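Local atomic coordinates of fat acid-binding protein (Eubacterium ventriosum, PDB entry 3NYI), a protein that probably binds lipids as a member of the DegV family and holds a stearic acid molecule in its interior. Residues Phe250-Met253 against Lys254-Ser258; Asp144-Ser147 against Phe148-Met152; Asn105-Ser108 against Leu109-Asp113; Val275-Val278 against His279-Pro282; Lys125-Thr128 against Val129-Leu133. All coordinates share one frame; numbering follows the deposited sequence.

In the fold
Contacts 4 and 5 lie in the core: all their touching residues are buried, both line the stearic acid, and they meet where S276 OG lies 2.9 Å from N127 ND2, a probable hydrogen bond. Contacts 1 and 3 are partly buried, each within a helix that links strands of a different sheet, 236-242 to 270-271 for 246-260 and 87-91 to 119-123 for 99-113; their centres are about 45 Å apart. Contact 2 lies at the surface, capping helix 148-161, which follows helix 128-143 of contact 5. A CH-pi contact and two carboxylates mark contact 1, mostly backbone bonds contact 3, and side chains meeting the alkyl chain, next to buried polar groups, contacts 4 and 5.

Contact 1. Residues Phe250-Met253 against Lys254-Ser258; sequences FEFM and KEVES
V256 CG2 lies over one face of the F252 ring, displaced toward its rim, in a CH-pi contact on helix 246-260, the helix of a beta-alpha-beta unit between strands 236-242 and 270-271. The methyl is 3.8 Å from the centroid of the F252 ring, and its closest ring atom is F252 CE2 at 3.5 Å. One turn of helix separates the two residues. The ring stands where it does because F252 CG is anti to the backbone N (chi1 -175°), beside the carbonyl carbon. E255 reaches the same ring obliquely, with OE1 3.8 Å from F252 CD1 and the carboxylate plane turned nearly perpendicular to the ring.

A second pairing runs from E251 to E255. Their carboxylates are like charges, with E251 OE1 3.9 Å from E255 OE2 and the planes 66° apart. A water lies within hydrogen-bonding distance of both oxygens, 3.0 Å from E251 OE1 and 2.9 Å from E255 OE2, and probably eases the repulsion.

Backbone bonds set this spacing. E255 N donates to E251 O, V256 N to F252 O and E257 N to M253 O, whereas the bonds from K254 N to F250 O and E251 O are weak. Farther out, L221 of helix 213-231 and V240 of strand 236-242 touch both F252 and V256. The selenomethionine M253 packs on V240 and Y242. E257 extends away from the pair, OE2 accepting from L264 N, while its CG passes 3.4 Å from M253 O.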
# COMPACT_ATOMS: atom_id res chain seq x y z
N PHE A 250 12.47 -0.59 13.00
CA PHE A 250 13.48 0.47 13.09
C PHE A 250 14.87 -0.08 12.80
O PHE A 250 15.68 0.58 12.15
CB PHE A 250 13.47 1.12 14.48
CG PHE A 250 12.14 1.69 14.87
CD1 PHE A 250 11.38 2.39 13.95
CD2 PHE A 250 11.66 1.53 16.16
CE1 PHE A 250 10.15 2.92 14.31
CE2 PHE A 250 10.43 2.06 16.53
CZ PHE A 250 9.67 2.76 15.60
N GLU A 251 15.14 -1.28 13.30
CA GLU A 251 16.43 -1.92 13.08
C GLU A 251 16.58 -2.28 11.60
O GLU A 251 17.66 -2.16 11.02
CB GLU A 251 16.54 -3.19 13.93
CG GLU A 251 17.86 -3.94 13.76
CD GLU A 251 17.83 -5.35 14.37
OE1 GLU A 251 16.84 -6.08 14.15
OE2 GLU A 251 18.81 -5.72 15.05
N PHE A 252 15.49 -2.73 11.00
CA PHE A 252 15.52 -3.03 9.58
C PHE A 252 15.85 -1.78 8.77
O PHE A 252 16.62 -1.85 7.81
CB PHE A 252 14.20 -3.66 9.11
CG PHE A 252 14.21 -4.10 7.68
CD1 PHE A 252 15.07 -5.12 7.26
CD2 PHE A 252 13.38 -3.50 6.73
CE1 PHE A 252 15.10 -5.53 5.94
CE2 PHE A 252 13.41 -3.90 5.40
CZ PHE A 252 14.27 -4.92 5.00
N MSE A 253 15.30 -0.64 9.18
CA MSE A 253 15.56 0.61 8.47
C MSE A 253 17.05 0.91 8.45
O MSE A 253 17.54 1.51 7.51
CB MSE A 253 14.83 1.78 9.11
CG MSE A 253 13.32 1.70 9.05
SE MSE A 253 12.50 3.14 10.06
CE MSE A 253 10.69 2.39 10.19
N LYS A 254 17.75 0.52 9.51
CA LYS A 254 19.18 0.77 9.59
C LYS A 254 19.92 -0.12 8.60
O LYS A 254 20.84 0.32 7.92
CB LYS A 254 19.69 0.57 11.01
CG LYS A 254 19.23 1.65 11.99
CD LYS A 254 19.76 1.39 13.40
CE LYS A 254 19.45 2.55 14.33
NZ LYS A 254 19.98 2.34 15.71
N GLU A 255 19.49 -1.38 8.53
CA GLU A 255 20.08 -2.35 7.60
C GLU A 255 19.85 -1.92 6.16
O GLU A 255 20.73 -2.10 5.31
CB GLU A 255 19.48 -3.74 7.81
CG GLU A 255 19.63 -4.31 9.20
CD GLU A 255 18.75 -5.53 9.43
OE1 GLU A 255 18.46 -6.26 8.45
OE2 GLU A 255 18.34 -5.75 10.59
N VAL A 256 18.67 -1.38 5.88
CA VAL A 256 18.36 -0.90 4.53
C VAL A 256 19.31 0.24 4.13
O VAL A 256 19.90 0.22 3.05
CB VAL A 256 16.91 -0.41 4.41
CG1 VAL A 256 16.67 0.29 3.07
CG2 VAL A 256 15.92 -1.58 4.58
N GLU A 257 19.45 1.22 5.02
CA GLU A 257 20.25 2.39 4.70
C GLU A 257 21.70 1.98 4.49
O GLU A 257 22.36 2.46 3.56
CB GLU A 257 20.15 3.45 5.80
CG GLU A 257 18.79 4.15 5.86
CD GLU A 257 18.79 5.35 6.78
OE1 GLU A 257 19.71 5.47 7.61
OE2 GLU A 257 17.86 6.19 6.66
N SER A 258 22.18 1.10 5.35
CA SER A 258 23.54 0.60 5.31
C SER A 258 23.79 -0.25 4.06
O SER A 258 24.77 -0.04 3.34
CB SER A 258 23.81 -0.24 6.57
OG SER A 258 25.02 -0.96 6.46
O HOH W 1 15.61 -6.15 11.42

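Contact 2. Residues Asp144-Ser147 against Phe148-Met152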
# COMPACT_ATOMS: atom_id res chain seq x y z
N ASP A 144 4.90 21.26 -6.08
CA ASP A 144 5.97 21.88 -6.87
C ASP A 144 5.42 22.68 -8.05
O ASP A 144 6.17 23.24 -8.85
CB ASP A 144 6.99 20.83 -7.35
CG ASP A 144 7.71 20.14 -6.20
OD1 ASP A 144 7.66 20.67 -5.07
OD2 ASP A 144 8.33 19.07 -6.42
N GLY A 145 4.09 22.73 -8.17
CA GLY A 145 3.46 23.61 -9.14
C GLY A 145 3.16 23.02 -10.51
O GLY A 145 2.78 23.74 -11.42
N LEU A 146 3.34 21.71 -10.67
CA LEU A 146 2.89 21.05 -11.89
C LEU A 146 1.38 21.10 -11.96
O LEU A 146 0.71 21.03 -10.93
CB LEU A 146 3.34 19.59 -11.92
CG LEU A 146 4.72 19.29 -12.52
CD1 LEU A 146 5.82 19.90 -11.67
CD2 LEU A 146 4.92 17.79 -12.66
N SER A 147 0.84 21.20 -13.17
CA SER A 147 -0.61 21.11 -13.38
C SER A 147 -1.06 19.66 -13.26
O SER A 147 -0.25 18.74 -13.36
CB SER A 147 -0.96 21.59 -14.78
OG SER A 147 -0.52 20.64 -15.73
N PHE A 148 -2.37 19.45 -13.07
CA PHE A 148 -2.89 18.09 -13.03
C PHE A 148 -2.47 17.31 -14.28
O PHE A 148 -2.07 16.15 -14.19
CB PHE A 148 -4.41 18.08 -12.88
CG PHE A 148 -5.01 16.70 -12.85
CD1 PHE A 148 -4.89 15.91 -11.73
CD2 PHE A 148 -5.68 16.20 -13.95
CE1 PHE A 148 -5.42 14.63 -11.70
CE2 PHE A 148 -6.22 14.92 -13.93
CZ PHE A 148 -6.09 14.14 -12.81
N GLU A 149 -2.55 17.94 -15.44
CA GLU A 149 -2.20 17.27 -16.69
C GLU A 149 -0.73 16.86 -16.73
O GLU A 149 -0.40 15.76 -17.17
CB GLU A 149 -2.55 18.14 -17.90
CG GLU A 149 -4.03 18.16 -18.25
CD GLU A 149 -4.87 18.93 -17.24
OE1 GLU A 149 -4.33 19.85 -16.58
OE2 GLU A 149 -6.07 18.62 -17.11
N GLN A 150 0.14 17.75 -16.28
CA GLN A 150 1.57 17.45 -16.26
C GLN A 150 1.86 16.26 -15.34
O GLN A 150 2.72 15.43 -15.64
CB GLN A 150 2.38 18.67 -15.82
CG GLN A 150 2.22 19.86 -16.76
CD GLN A 150 2.94 21.09 -16.25
OE1 GLN A 150 2.83 21.46 -15.09
NE2 GLN A 150 3.71 21.73 -17.14
N ALA A 151 1.15 16.19 -14.22
CA ALA A 151 1.37 15.12 -13.26
C ALA A 151 0.88 13.80 -13.83
O ALA A 151 1.52 12.76 -13.69
CB ALA A 151 0.67 15.43 -11.93
N MSE A 152 -0.28 13.83 -14.48
CA MSE A 152 -0.86 12.62 -15.03
C MSE A 152 0.01 12.05 -16.14
O MSE A 152 0.06 10.84 -16.33
CB MSE A 152 -2.29 12.86 -15.54
CG MSE A 152 -3.30 13.12 -14.43
SE MSE A 152 -3.44 11.61 -13.19
CE MSE A 152 -3.83 10.26 -14.54
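Q150 folds back over S147, and its side chain can be followed from the helix to the loop before it. Q150 CB is 3.5 Å from S147 OG and also lies beside the L146 side chain, 4.1 Å from L146 CD2. Q150 CG comes closer to the serine, 3.0 Å from S147 OG. CD passes the same hydroxyl on the way to the amide tip. There Q150 OE1 accepts from S147 N at 2.8 Å, an almost straight bond (165° at the hydrogen) whose donor is tilted 19° from the amide carbonyl plane; L146 CA is 3.2 Å from this same Q150 OE1. The Q150 chain reaches back because CG sits beside the backbone N (chi1 -61°) and the chain then runs extended.

In return Q150 N donates to S147 OG at 3.0 Å, so S147 and Q150 form a capping box with S147 as N-cap of helix 148-161. An alanine at S147 is likely to leave Q150 N without its capping acceptor and the first turn of the helix less firmly tied. Just upstream, G145 ends helix 128-143 in a Schellman motif with positive phi. M141 of that helix touches both L146 and A151, and A151 N donates to S147 O at 3.0 Å.

Contact 3. Residues Asn105-Ser108 against Leu109-Asp113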
# COMPACT_ATOMS: atom_id res chain seq x y z
N ASN A 105 -17.92 3.39 -9.48
CA ASN A 105 -19.37 3.49 -9.31
C ASN A 105 -19.78 4.72 -8.51
O ASN A 105 -20.80 5.34 -8.79
CB ASN A 105 -19.96 2.21 -8.71
CG ASN A 105 -20.18 1.13 -9.75
OD1 ASN A 105 -19.38 0.98 -10.69
ND2 ASN A 105 -21.26 0.37 -9.61
N ALA A 106 -18.96 5.10 -7.53
CA ALA A 106 -19.27 6.26 -6.70
C ALA A 106 -19.13 7.56 -7.48
O ALA A 106 -19.94 8.49 -7.32
CB ALA A 106 -18.40 6.27 -5.46
N LYS A 107 -18.09 7.65 -8.31
CA LYS A 107 -17.94 8.80 -9.20
C LYS A 107 -19.20 8.97 -10.06
O LYS A 107 -19.73 10.08 -10.20
CB LYS A 107 -16.69 8.65 -10.08
CG LYS A 107 -16.67 9.59 -11.26
CD LYS A 107 -15.39 9.44 -12.05
CE LYS A 107 -15.40 10.30 -13.30
NZ LYS A 107 -14.07 10.26 -13.98
N SER A 108 -19.69 7.87 -10.63
CA SER A 108 -20.88 7.92 -11.47
C SER A 108 -22.10 8.40 -10.68
O SER A 108 -22.87 9.23 -11.16
CB SER A 108 -21.17 6.57 -12.11
OG SER A 108 -20.19 6.28 -13.09
N LEU A 109 -22.28 7.86 -9.48
CA LEU A 109 -23.36 8.30 -8.59
C LEU A 109 -23.35 9.81 -8.39
O LEU A 109 -24.39 10.48 -8.49
CB LEU A 109 -23.21 7.62 -7.23
CG LEU A 109 -24.36 6.79 -6.69
CD1 LEU A 109 -24.39 5.44 -7.38
CD2 LEU A 109 -24.19 6.62 -5.19
N VAL A 110 -22.17 10.37 -8.09
CA VAL A 110 -22.08 11.79 -7.74
C VAL A 110 -22.35 12.66 -8.96
O VAL A 110 -22.95 13.73 -8.85
CB VAL A 110 -20.69 12.13 -7.12
CG1 VAL A 110 -20.53 13.64 -6.92
CG2 VAL A 110 -20.52 11.40 -5.80
N LEU A 111 -21.92 12.19 -10.12
CA LEU A 111 -22.12 12.92 -11.37
C LEU A 111 -23.60 13.24 -11.60
O LEU A 111 -23.94 14.33 -12.06
CB LEU A 111 -21.56 12.13 -12.54
CG LEU A 111 -20.38 12.81 -13.25
CD1 LEU A 111 -19.55 13.60 -12.24
CD2 LEU A 111 -19.52 11.79 -13.97
N GLU A 112 -24.47 12.28 -11.29
CA GLU A 112 -25.91 12.48 -11.42
C GLU A 112 -26.35 13.78 -10.75
O GLU A 112 -27.05 14.59 -11.35
CB GLU A 112 -26.67 11.32 -10.80
CG GLU A 112 -26.46 10.00 -11.51
CD GLU A 112 -27.14 8.85 -10.81
OE1 GLU A 112 -27.96 9.10 -9.90
OE2 GLU A 112 -26.85 7.69 -11.16
N ASP A 113 -25.93 13.97 -9.51
CA ASP A 113 -26.32 15.15 -8.74
C ASP A 113 -25.43 16.37 -9.01
O ASP A 113 -25.86 17.51 -8.78
CB ASP A 113 -26.33 14.82 -7.24
CG ASP A 113 -27.28 13.68 -6.90
OD1 ASP A 113 -28.04 13.23 -7.79
OD2 ASP A 113 -27.26 13.22 -5.74
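L109 N donates to N105 O at 3.0 Å, close to straight (164° at the hydrogen). L109 CB lies 3.4 Å from A106 O, and CD1 passes near the N105 carbonyl. The branch thus runs beside the carbonyl ends of the preceding turn.

V110 repeats the backbone bond one residue on, V110 N to A106 O. Its two methyls divide between directions: CG1 is anti to the backbone N (chi1 173°), while CG2 takes the place beside that N and comes within 3.3 Å of A106 O. V110 is buried, as is A106, and both rest on helix 70-81, V110 on F77 and A106 on Y73 and A74.

L111 N donates to K107 O at 3.0 Å. The leucine CB is 3.5 Å from S108 O, and its branch lies beside the K107 carbonyl oxygen, CG and both methyls about equally far from it. Of the K107 side chain, the far end comes near, CE 4.4 Å from L111 CD2, before its ammonium bonds I119 O. This pairing lies on helix 99-113, which crosses from strand 87-91 to strand 119-123 in a beta-alpha-beta unit, so K107 NZ ties the helix to the start of the strand it leads into.

E112 is held more loosely: its N reaches S108 O only by a weak bond of 3.4 Å, and its CG lies 3.7 Å from the same oxygen. D113 then turns its OD2 to a salt bridge with R78 NH1 of helix 70-81.

Contact 4. Residues Val275-Val278 against His279-Pro282. With STE (stearic acid), chain C.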
# COMPACT_ATOMS: atom_id res chain seq x y z
N VAL A 275 -5.43 -3.67 6.17
CA VAL A 275 -5.74 -4.23 4.84
C VAL A 275 -4.68 -5.28 4.41
O VAL A 275 -5.02 -6.38 3.98
CB VAL A 275 -5.86 -3.13 3.76
CG1 VAL A 275 -6.03 -3.77 2.37
CG2 VAL A 275 -7.01 -2.19 4.09
N SER A 276 -3.41 -4.93 4.51
CA SER A 276 -2.37 -5.89 4.14
C SER A 276 -2.16 -6.98 5.18
O SER A 276 -1.97 -8.15 4.84
CB SER A 276 -1.02 -5.18 3.89
OG SER A 276 -1.10 -4.33 2.77
N ALA A 277 -2.20 -6.59 6.45
CA ALA A 277 -1.87 -7.54 7.51
C ALA A 277 -2.85 -8.71 7.58
O ALA A 277 -2.47 -9.82 7.93
CB ALA A 277 -1.76 -6.83 8.86
N VAL A 278 -4.12 -8.47 7.27
CA VAL A 278 -5.09 -9.56 7.28
C VAL A 278 -4.63 -10.63 6.29
O VAL A 278 -4.82 -11.82 6.51
CB VAL A 278 -6.52 -9.07 6.96
CG1 VAL A 278 -7.42 -10.23 6.55
CG2 VAL A 278 -7.12 -8.33 8.17
N HIS A 279 -3.97 -10.19 5.23
CA HIS A 279 -3.56 -11.09 4.16
C HIS A 279 -2.12 -11.59 4.27
O HIS A 279 -1.81 -12.65 3.74
CB HIS A 279 -3.85 -10.44 2.79
CG HIS A 279 -5.32 -10.27 2.53
ND1 HIS A 279 -6.08 -11.24 1.93
CD2 HIS A 279 -6.18 -9.28 2.88
CE1 HIS A 279 -7.34 -10.84 1.87
NE2 HIS A 279 -7.43 -9.65 2.45
N THR A 280 -1.25 -10.84 4.95
CA THR A 280 0.14 -11.28 5.12
C THR A 280 0.37 -12.04 6.41
O THR A 280 1.34 -12.79 6.52
CB THR A 280 1.14 -10.11 5.13
OG1 THR A 280 0.84 -9.22 6.22
CG2 THR A 280 1.10 -9.34 3.82
N GLY A 281 -0.51 -11.83 7.39
CA GLY A 281 -0.22 -12.21 8.75
C GLY A 281 0.42 -11.03 9.46
O GLY A 281 0.70 -10.01 8.83
N PRO A 282 0.66 -11.15 10.77
CA PRO A 282 1.15 -10.01 11.54
C PRO A 282 2.66 -9.76 11.39
O PRO A 282 3.14 -8.82 12.02
CB PRO A 282 0.86 -10.41 13.00
CG PRO A 282 0.48 -11.87 12.98
CD PRO A 282 0.62 -12.39 11.58
C1 STE C . -10.65 -6.28 0.02
O1 STE C . -11.16 -5.86 -0.97
O2 STE C . -11.23 -7.10 0.68
C2 STE C . -9.17 -5.94 0.32
C3 STE C . -8.25 -7.10 -0.12
C4 STE C . -6.78 -6.80 0.29
C5 STE C . -5.81 -7.81 -0.35
C6 STE C . -4.36 -7.52 0.12
C7 STE C . -3.37 -8.58 -0.42
C8 STE C . -1.93 -8.13 -0.04
C9 STE C . -0.89 -9.16 -0.53
C10 STE C . 0.52 -8.71 -0.05
C11 STE C . 1.00 -7.57 -0.95
C12 STE C . 1.51 -6.31 -0.20
C13 STE C . 2.01 -6.56 1.23
C14 STE C . 3.37 -5.80 1.35
C15 STE C . 3.78 -5.64 2.83
C16 STE C . 5.27 -5.23 2.89
C17 STE C . 5.40 -3.69 2.78
C18 STE C . 6.86 -3.24 3.00
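The H279 imidazole lies between V278 CG1 over one face and the stearic acid chain over the other, with STE C5 3.6 Å above the ring plane and displaced toward the rim. The ring is at the end of helix 274-280, which forms one wall of the lipid pocket in this DegV-family protein. V275 O sits in the ring plane at its edge, 3.3 Å from H279 CD2, and this buried carbonyl has no hydrogen-bonding partner in the model. H279 NE2 is bonded to T65 OG1, a hydroxyl that also binds the stearic acid, so a polar link fixes the ring where its face meets the alkyl chain.

V275 CG1 (3.8 Å from STE C4) and T280 CG2 (3.9 Å from STE C13) continue this wall along the lipid. S276 O accepts from both H279 N and T280 N; the first donor stands above the carbonyl plane, while the second is nearly in line with the C=O bond. G281 leaves helical geometry with positive phi, its N donating to A277 O at 2.9 Å. With chi1 at 60°, T280 OG1 turns forward onto a lone pair of G281 O, 2.7 Å away.

Contact 5. Residues Lys125-Thr128 against Val129-Leu133; sequences KQNT and VTQAL. With STE (stearic acid), chain C.
Polar contacts gather around N127 O. Q131 N donates to it at 3.2 Å, from well above the carbonyl plane, and T130 N adds a weak bond; T130 OG1 is 3.1 Å from the same oxygen. A132 N donates to T128 O at 2.8 Å, nearly straight at 168°. A water sits between Q126 OE1 and T130 OG1, within hydrogen-bonding distance of both, bridging two side chains that cross at about a right angle.

Q126 also packs against the first turn of the helix, Q126 CB 3.3 Å from Q131 N, and the chain then bends at chi2 (-58°) to lay OE1 beside T130 CB. An alanine at Q126 would probably leave M159 O without its amide donor and the bridging water without one of its two partners here.

Lipid contacts come from three neighbours in sequence: N127 ND2 is 3.3 Å from STE C12, T128 CG2 meets STE C14, and V129 CG1 lies 3.9 Å from STE C18, at the methyl end. N127 ND2 also bonds S276 OG, T128 OG1 bonds D14, and Q131 NE2 bonds D10. The segments link strand 119-123 to helix 128-143, whose first residues pack on I164 of strand 163-167, S239 of strand 236-242 and V270 of strand 270-271.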
# COMPACT_ATOMS: atom_id res chain seq x y z
N LYS A 125 -2.25 0.57 -8.84
CA LYS A 125 -1.48 -0.65 -9.11
C LYS A 125 -0.50 -0.97 -7.98
O LYS A 125 0.39 -1.80 -8.16
CB LYS A 125 -0.73 -0.57 -10.46
CG LYS A 125 -1.63 -0.18 -11.63
CD LYS A 125 -0.92 -0.29 -12.98
CE LYS A 125 -0.64 -1.75 -13.33
NZ LYS A 125 -0.07 -1.90 -14.72
N GLN A 126 -0.69 -0.34 -6.83
CA GLN A 126 0.19 -0.56 -5.69
C GLN A 126 -0.60 -1.01 -4.45
O GLN A 126 -1.81 -1.30 -4.52
CB GLN A 126 0.91 0.75 -5.33
CG GLN A 126 1.41 1.56 -6.53
CD GLN A 126 2.38 0.78 -7.43
OE1 GLN A 126 3.16 -0.05 -6.96
NE2 GLN A 126 2.34 1.06 -8.74
N ASN A 127 0.09 -1.03 -3.32
CA ASN A 127 -0.53 -1.32 -2.02
C ASN A 127 0.42 -0.77 -0.98
O ASN A 127 1.62 -0.58 -1.25
CB ASN A 127 -0.70 -2.83 -1.84
CG ASN A 127 -1.39 -3.20 -0.55
OD1 ASN A 127 -2.09 -2.39 0.07
ND2 ASN A 127 -1.18 -4.45 -0.11
N THR A 128 -0.11 -0.52 0.21
CA THR A 128 0.70 -0.10 1.36
C THR A 128 1.86 0.84 0.94
O THR A 128 1.60 1.89 0.33
CB THR A 128 1.13 -1.33 2.27
OG1 THR A 128 1.90 -0.87 3.39
CG2 THR A 128 1.89 -2.43 1.48
N VAL A 129 3.11 0.48 1.26
CA VAL A 129 4.23 1.41 1.05
C VAL A 129 4.30 2.04 -0.37
O VAL A 129 4.58 3.23 -0.50
CB VAL A 129 5.61 0.80 1.48
CG1 VAL A 129 6.00 -0.37 0.58
CG2 VAL A 129 6.74 1.89 1.52
N THR A 130 4.05 1.26 -1.43
CA THR A 130 4.17 1.82 -2.77
C THR A 130 2.94 2.63 -3.14
O THR A 130 3.02 3.50 -3.97
CB THR A 130 4.43 0.77 -3.88
OG1 THR A 130 3.65 -0.41 -3.64
CG2 THR A 130 5.95 0.38 -3.97
N GLN A 131 1.79 2.33 -2.54
CA GLN A 131 0.66 3.19 -2.73
C GLN A 131 0.94 4.52 -2.04
O GLN A 131 0.65 5.57 -2.59
CB GLN A 131 -0.63 2.55 -2.15
CG GLN A 131 -1.90 3.27 -2.58
CD GLN A 131 -3.12 2.48 -2.10
OE1 GLN A 131 -3.03 1.28 -1.86
NE2 GLN A 131 -4.26 3.16 -1.96
N ALA A 132 1.52 4.48 -0.84
CA ALA A 132 1.94 5.71 -0.16
C ALA A 132 2.99 6.50 -0.97
O ALA A 132 2.90 7.74 -1.11
CB ALA A 132 2.46 5.39 1.24
N LEU A 133 3.98 5.79 -1.51
CA LEU A 133 5.01 6.44 -2.35
C LEU A 133 4.41 7.11 -3.59
O LEU A 133 4.83 8.21 -3.97
CB LEU A 133 6.07 5.43 -2.78
CG LEU A 133 7.03 5.02 -1.66
CD1 LEU A 133 7.86 3.81 -2.05
CD2 LEU A 133 7.93 6.22 -1.28
C1 STE C . -10.65 -6.28 0.02
O1 STE C . -11.16 -5.86 -0.97
O2 STE C . -11.23 -7.10 0.68
C2 STE C . -9.17 -5.94 0.32
C3 STE C . -8.25 -7.10 -0.12
C4 STE C . -6.78 -6.80 0.29
C5 STE C . -5.81 -7.81 -0.35
C6 STE C . -4.36 -7.52 0.12
C7 STE C . -3.37 -8.58 -0.42
C8 STE C . -1.93 -8.13 -0.04
C9 STE C . -0.89 -9.16 -0.53
C10 STE C . 0.52 -8.71 -0.05
C11 STE C . 1.00 -7.57 -0.95
C12 STE C . 1.51 -6.31 -0.20
C13 STE C . 2.01 -6.56 1.23
C14 STE C . 3.37 -5.80 1.35
C15 STE C . 3.78 -5.64 2.83
C16 STE C . 5.27 -5.23 2.89
C17 STE C . 5.40 -3.69 2.78
C18 STE C . 6.86 -3.24 3.00
O HOH W 2 4.90 -2.09 -5.99